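Local atomic coordinates of uncharacterized protein BF1032 (Bacteroides fragilis, PDB entry 3NRH), a protein that is of unknown function, a predominantly alpha-helical member of the DUF5063 family that forms a two-chain assembly in the crystal. Residues V39-T42 against L43-P47; V158-M161 against R162-D166. One frame throughout, in Å; residues are numbered along the deposited sequence.

Interaction 1: V39-T42 against L43-P47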
loop_
_atom_site.group_PDB
_atom_site.type_symbol
_atom_site.label_atom_id
_atom_site.label_comp_id
_atom_site.label_asym_id
_atom_site.label_seq_id
_atom_site.Cartn_x
_atom_site.Cartn_y
_atom_site.Cartn_z
ATOM N N VAL A 39 14.328 -2.569 -3.432
ATOM C CA VAL A 39 13.067 -2.149 -4.020
ATOM C C VAL A 39 11.953 -3.173 -3.820
ATOM O O VAL A 39 10.853 -2.818 -3.397
ATOM C CB VAL A 39 13.236 -1.858 -5.529
ATOM C CG1 VAL A 39 11.875 -1.605 -6.176
ATOM C CG2 VAL A 39 14.133 -0.640 -5.712
ATOM N N ASP A 40 12.236 -4.437 -4.119
ATOM C CA ASP A 40 11.232 -5.492 -3.969
ATOM C C ASP A 40 10.692 -5.606 -2.548
ATOM O O ASP A 40 9.484 -5.756 -2.346
ATOM C CB ASP A 40 11.804 -6.857 -4.374
ATOM C CG ASP A 40 12.076 -6.962 -5.857
ATOM O OD1 ASP A 40 11.394 -6.262 -6.634
ATOM O OD2 ASP A 40 12.957 -7.757 -6.248
ATOM N N THR A 41 11.586 -5.545 -1.566
ATOM C CA THR A 41 11.181 -5.676 -0.171
ATOM C C THR A 41 10.430 -4.469 0.375
ATOM O O THR A 41 9.469 -4.622 1.135
ATOM C CB THR A 41 12.388 -5.936 0.734
ATOM O OG1 THR A 41 13.092 -7.088 0.260
ATOM C CG2 THR A 41 11.928 -6.181 2.167
ATOM N N THR A 42 10.864 -3.273 -0.012
ATOM C CA THR A 42 10.213 -2.060 0.458
ATOM C C THR A 42 8.773 -2.004 -0.044
ATOM O O THR A 42 7.889 -1.492 0.646
ATOM C CB THR A 42 10.969 -0.801 -0.005
ATOM O OG1 THR A 42 12.339 -0.881 0.422
ATOM C CG2 THR A 42 10.341 0.448 0.607
ATOM N N LEU A 43 8.532 -2.542 -1.236
ATOM C CA LEU A 43 7.184 -2.545 -1.797
ATOM C C LEU A 43 6.269 -3.531 -1.075
ATOM O O LEU A 43 5.056 -3.525 -1.280
ATOM C CB LEU A 43 7.228 -2.853 -3.296
ATOM C CG LEU A 43 7.741 -1.675 -4.131
ATOM C CD1 LEU A 43 7.988 -2.097 -5.576
ATOM C CD2 LEU A 43 6.725 -0.544 -4.056
ATOM N N LYS A 44 6.853 -4.381 -0.233
ATOM C CA LYS A 44 6.069 -5.330 0.551
ATOM C C LYS A 44 5.891 -4.777 1.968
ATOM O O LYS A 44 4.803 -4.861 2.550
ATOM C CB LYS A 44 6.757 -6.697 0.605
ATOM C CG LYS A 44 6.803 -7.402 -0.744
ATOM C CD LYS A 44 7.596 -8.694 -0.694
ATOM C CE LYS A 44 7.790 -9.247 -2.102
ATOM N NZ LYS A 44 8.601 -10.491 -2.125
ATOM N N ILE A 45 6.954 -4.197 2.519
ATOM C CA ILE A 45 6.879 -3.645 3.869
ATOM C C ILE A 45 5.988 -2.402 3.961
ATOM O O ILE A 45 5.179 -2.285 4.877
ATOM C CB ILE A 45 8.285 -3.275 4.413
ATOM C CG1 ILE A 45 9.157 -4.528 4.511
ATOM C CG2 ILE A 45 8.158 -2.635 5.791
ATOM C CD1 ILE A 45 10.585 -4.248 4.923
ATOM N N LEU A 46 6.114 -1.481 3.007
ATOM C CA LEU A 46 5.315 -0.259 3.053
ATOM C C LEU A 46 3.800 -0.458 3.095
ATOM O O LEU A 46 3.121 0.154 3.919
ATOM C CB LEU A 46 5.684 0.670 1.892
ATOM C CG LEU A 46 7.108 1.242 1.924
ATOM C CD1 LEU A 46 7.294 2.176 0.743
ATOM C CD2 LEU A 46 7.352 1.984 3.223
ATOM N N PRO A 47 3.243 -1.307 2.214
ATOM C CA PRO A 47 1.787 -1.476 2.283
ATOM C C PRO A 47 1.322 -2.091 3.599
ATOM O O PRO A 47 0.237 -1.776 4.092
ATOM C CB PRO A 47 1.474 -2.356 1.067
ATOM C CG PRO A 47 2.749 -3.127 0.847
ATOM C CD PRO A 47 3.820 -2.084 1.100
#
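Leu-43 lies against Val-39 one turn back on helix 35-54: the two side chains run alongside each other, and Leu-43 CD1 meets Val-39 CG1 at 4.0 Å. In the backbone, Leu-43 N donates to Val-39 O at 3.2 Å. At Lys-44 the helix is kinked. Lys-44 N makes no bond to Asp-40 O and turns instead to Thr-41 O, three residues back, at 3.0 Å, reaching it from well above the carbonyl plane. Extended beyond CG, the lysine chain passes alongside Asp-40 O. Lys-44 NZ stays 6.6 Å from Asp-40 OD2, while OD1 of that carboxylate forms a salt bridge with Lys-168. Ile-45 N also binds Thr-41 O, at 2.9 Å, so two amides grip one oxygen. The Ile-45 side chain lies beside that of Thr-41, Ile-45 CD1 on Thr-41 CG2 at 3.6 Å. Leu-46 repeats the pattern on Thr-42: Leu-46 CD1 packs on Thr-42 CG2 at 3.5 Å, while Leu-46 N bonds to Thr-42 O. Pro-47, a second kink position, has no amide hydrogen and packs on Tyr-50 of the second subunit. Both threonines hold CG2 anti to the backbone N (OG1 chi1 -55°), which sends the methyl forward to the next turn and OG1 back to the carbonyls of Thr-37 and Phe-38. With both hydroxyls bonded to the turn before, these two residues can pack like apolar ones, and with Ile-45 they touch Phe-26 of helix 11-28.

Interaction 2: V158-M161 against R162-D166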
loop_
_atom_site.group_PDB
_atom_site.type_symbol
_atom_site.label_atom_id
_atom_site.label_comp_id
_atom_site.label_asym_id
_atom_site.label_seq_id
_atom_site.Cartn_x
_atom_site.Cartn_y
_atom_site.Cartn_z
ATOM N N VAL A 158 2.623 6.624 0.877
ATOM C CA VAL A 158 1.953 6.307 -0.382
ATOM C C VAL A 158 2.677 6.911 -1.589
ATOM O O VAL A 158 2.738 6.292 -2.655
ATOM C CB VAL A 158 0.474 6.758 -0.371
ATOM C CG1 VAL A 158 -0.304 5.936 0.649
ATOM C CG2 VAL A 158 0.369 8.229 -0.046
ATOM N N ASN A 159 3.236 8.108 -1.424
ATOM C CA ASN A 159 3.973 8.750 -2.515
ATOM C C ASN A 159 5.205 7.915 -2.848
ATOM O O ASN A 159 5.534 7.709 -4.018
ATOM C CB ASN A 159 4.428 10.162 -2.130
ATOM C CG ASN A 159 3.279 11.144 -2.015
ATOM O OD1 ASN A 159 2.189 10.911 -2.535
ATOM N ND2 ASN A 159 3.526 12.262 -1.341
ATOM N N THR A 160 5.880 7.428 -1.812
ATOM C CA THR A 160 7.078 6.618 -1.995
ATOM C C THR A 160 6.742 5.283 -2.644
ATOM O O THR A 160 7.503 4.774 -3.464
ATOM C CB THR A 160 7.786 6.361 -0.650
ATOM O OG1 THR A 160 8.127 7.615 -0.049
ATOM C CG2 THR A 160 9.055 5.551 -0.860
HETATM N N MSE A 161 5.603 4.712 -2.267
HETATM C CA MSE A 161 5.171 3.446 -2.844
HETATM C C MSE A 161 4.972 3.604 -4.344
HETATM O O MSE A 161 5.341 2.726 -5.127
HETATM C CB MSE A 161 3.854 2.993 -2.223
HETATM C CG MSE A 161 4.005 2.056 -1.058
HETATM SE SE MSE A 161 2.270 1.400 -0.531
HETATM C CE MSE A 161 2.061 0.040 -1.870
ATOM N N ARG A 162 4.379 4.728 -4.738
ATOM C CA ARG A 162 4.127 4.998 -6.150
ATOM C C ARG A 162 5.458 5.125 -6.878
ATOM O O ARG A 162 5.653 4.546 -7.948
ATOM C CB ARG A 162 3.340 6.299 -6.330
ATOM C CG ARG A 162 2.860 6.505 -7.765
ATOM C CD ARG A 162 2.766 7.976 -8.172
ATOM N NE ARG A 162 2.053 8.804 -7.203
ATOM C CZ ARG A 162 2.641 9.466 -6.209
ATOM N NH1 ARG A 162 3.960 9.402 -6.048
ATOM N NH2 ARG A 162 1.910 10.193 -5.377
ATOM N N ALA A 163 6.370 5.890 -6.292
ATOM C CA ALA A 163 7.683 6.089 -6.888
ATOM C C ALA A 163 8.410 4.756 -7.046
ATOM O O ALA A 163 8.894 4.434 -8.132
ATOM C CB ALA A 163 8.507 7.038 -6.031
ATOM N N LEU A 164 8.479 3.982 -5.964
ATOM C CA LEU A 164 9.146 2.678 -5.987
ATOM C C LEU A 164 8.474 1.697 -6.938
ATOM O O LEU A 164 9.148 0.876 -7.562
ATOM C CB LEU A 164 9.195 2.080 -4.576
ATOM C CG LEU A 164 10.165 2.776 -3.612
ATOM C CD1 LEU A 164 9.992 2.227 -2.212
ATOM C CD2 LEU A 164 11.593 2.571 -4.097
ATOM N N HIS A 165 7.150 1.768 -7.048
ATOM C CA HIS A 165 6.439 0.876 -7.959
ATOM C C HIS A 165 6.949 1.168 -9.371
ATOM O O HIS A 165 7.248 0.249 -10.129
ATOM C CB HIS A 165 4.925 1.115 -7.901
ATOM C CG HIS A 165 4.127 0.157 -8.739
ATOM N ND1 HIS A 165 3.756 -1.095 -8.293
ATOM C CD2 HIS A 165 3.632 0.268 -9.996
ATOM C CE1 HIS A 165 3.063 -1.711 -9.236
ATOM N NE2 HIS A 165 2.974 -0.905 -10.280
ATOM N N ASP A 166 7.062 2.453 -9.709
ATOM C CA ASP A 166 7.540 2.854 -11.031
ATOM C C ASP A 166 8.989 2.425 -11.262
ATOM O O ASP A 166 9.365 2.068 -12.375
ATOM C CB ASP A 166 7.431 4.370 -11.219
ATOM C CG ASP A 166 6.009 4.873 -11.101
ATOM O OD1 ASP A 166 5.103 4.242 -11.682
ATOM O OD2 ASP A 166 5.799 5.907 -10.433
#
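The side chains of Asn-159 and Arg-162 run alongside each other off the same face of the helix, the amide turned 27° from the guanidinium. Arg-162 NH2 donates to Asn-159 OD1 at 2.9 Å through a bent bond, N-H...O 139°, coming from above the amide plane, while the oxygen lies at the guanidinium edge, somewhat tilted from its plane. The arginine gets there by folding back: CG leaves anti to the backbone N (chi1 -171°), and bends at chi2 and chi3 bring the head group round over the preceding turn, where Arg-162 NH1 lies 3.6 Å from Asn-159 CA. Gln-155 NE2 also donates to Asn-159 OD1, so two side chains hold that oxygen, and Tyr-93 of strand 92-94 packs against both Asn-159 and Arg-162. All this takes place along helix 135-169, the long C-terminal helix of a helical bundle, where regular i to i+4 bonds such as Leu-164 N to Thr-160 O (2.8 Å) run through the backbone. Thr-160 and Leu-164 also extend in a common direction, the methyl Thr-160 CG2 touching Leu-164 CD1 at 3.7 Å, and this pair packs on Ile-112 of helix 112-131. The imidazole of His-165 swings out to the second subunit, while His-165 CB stays 3.2 Å from Met-161 O. His-165 ND1 is hydrogen-bonded to Tyr-50 OH and His-165 NE2 to Gly-150 O, both of the second subunit, and Arg-162 packs on its counterpart, Arg-162 of that chain.

How the interactions relate
Interactions 1 and 2 sit on two helices, 35-54 and 135-169, that pack directly on each other; the centres of the two contacts are about 10 Å apart. Leu-164 packs against both Thr-42 and Leu-43: Leu-164 CD1 lies 3.4 Å from Thr-42 CG2, and Leu-164 CB 3.6 Å from Leu-43 CD2. Nearly one turn earlier, Met-161, a selenomethionine, puts CG 3.7 Å from Leu-46 CB. The Thr-42 methyl that packs along its own helix thus also meets the neighbouring one. Tyr-50 of the second subunit touches both contacts. The side chains of the two contacts meet by apolar packing, and the Asp-40 to Lys-168 salt bridge ties the same pair of helices further along.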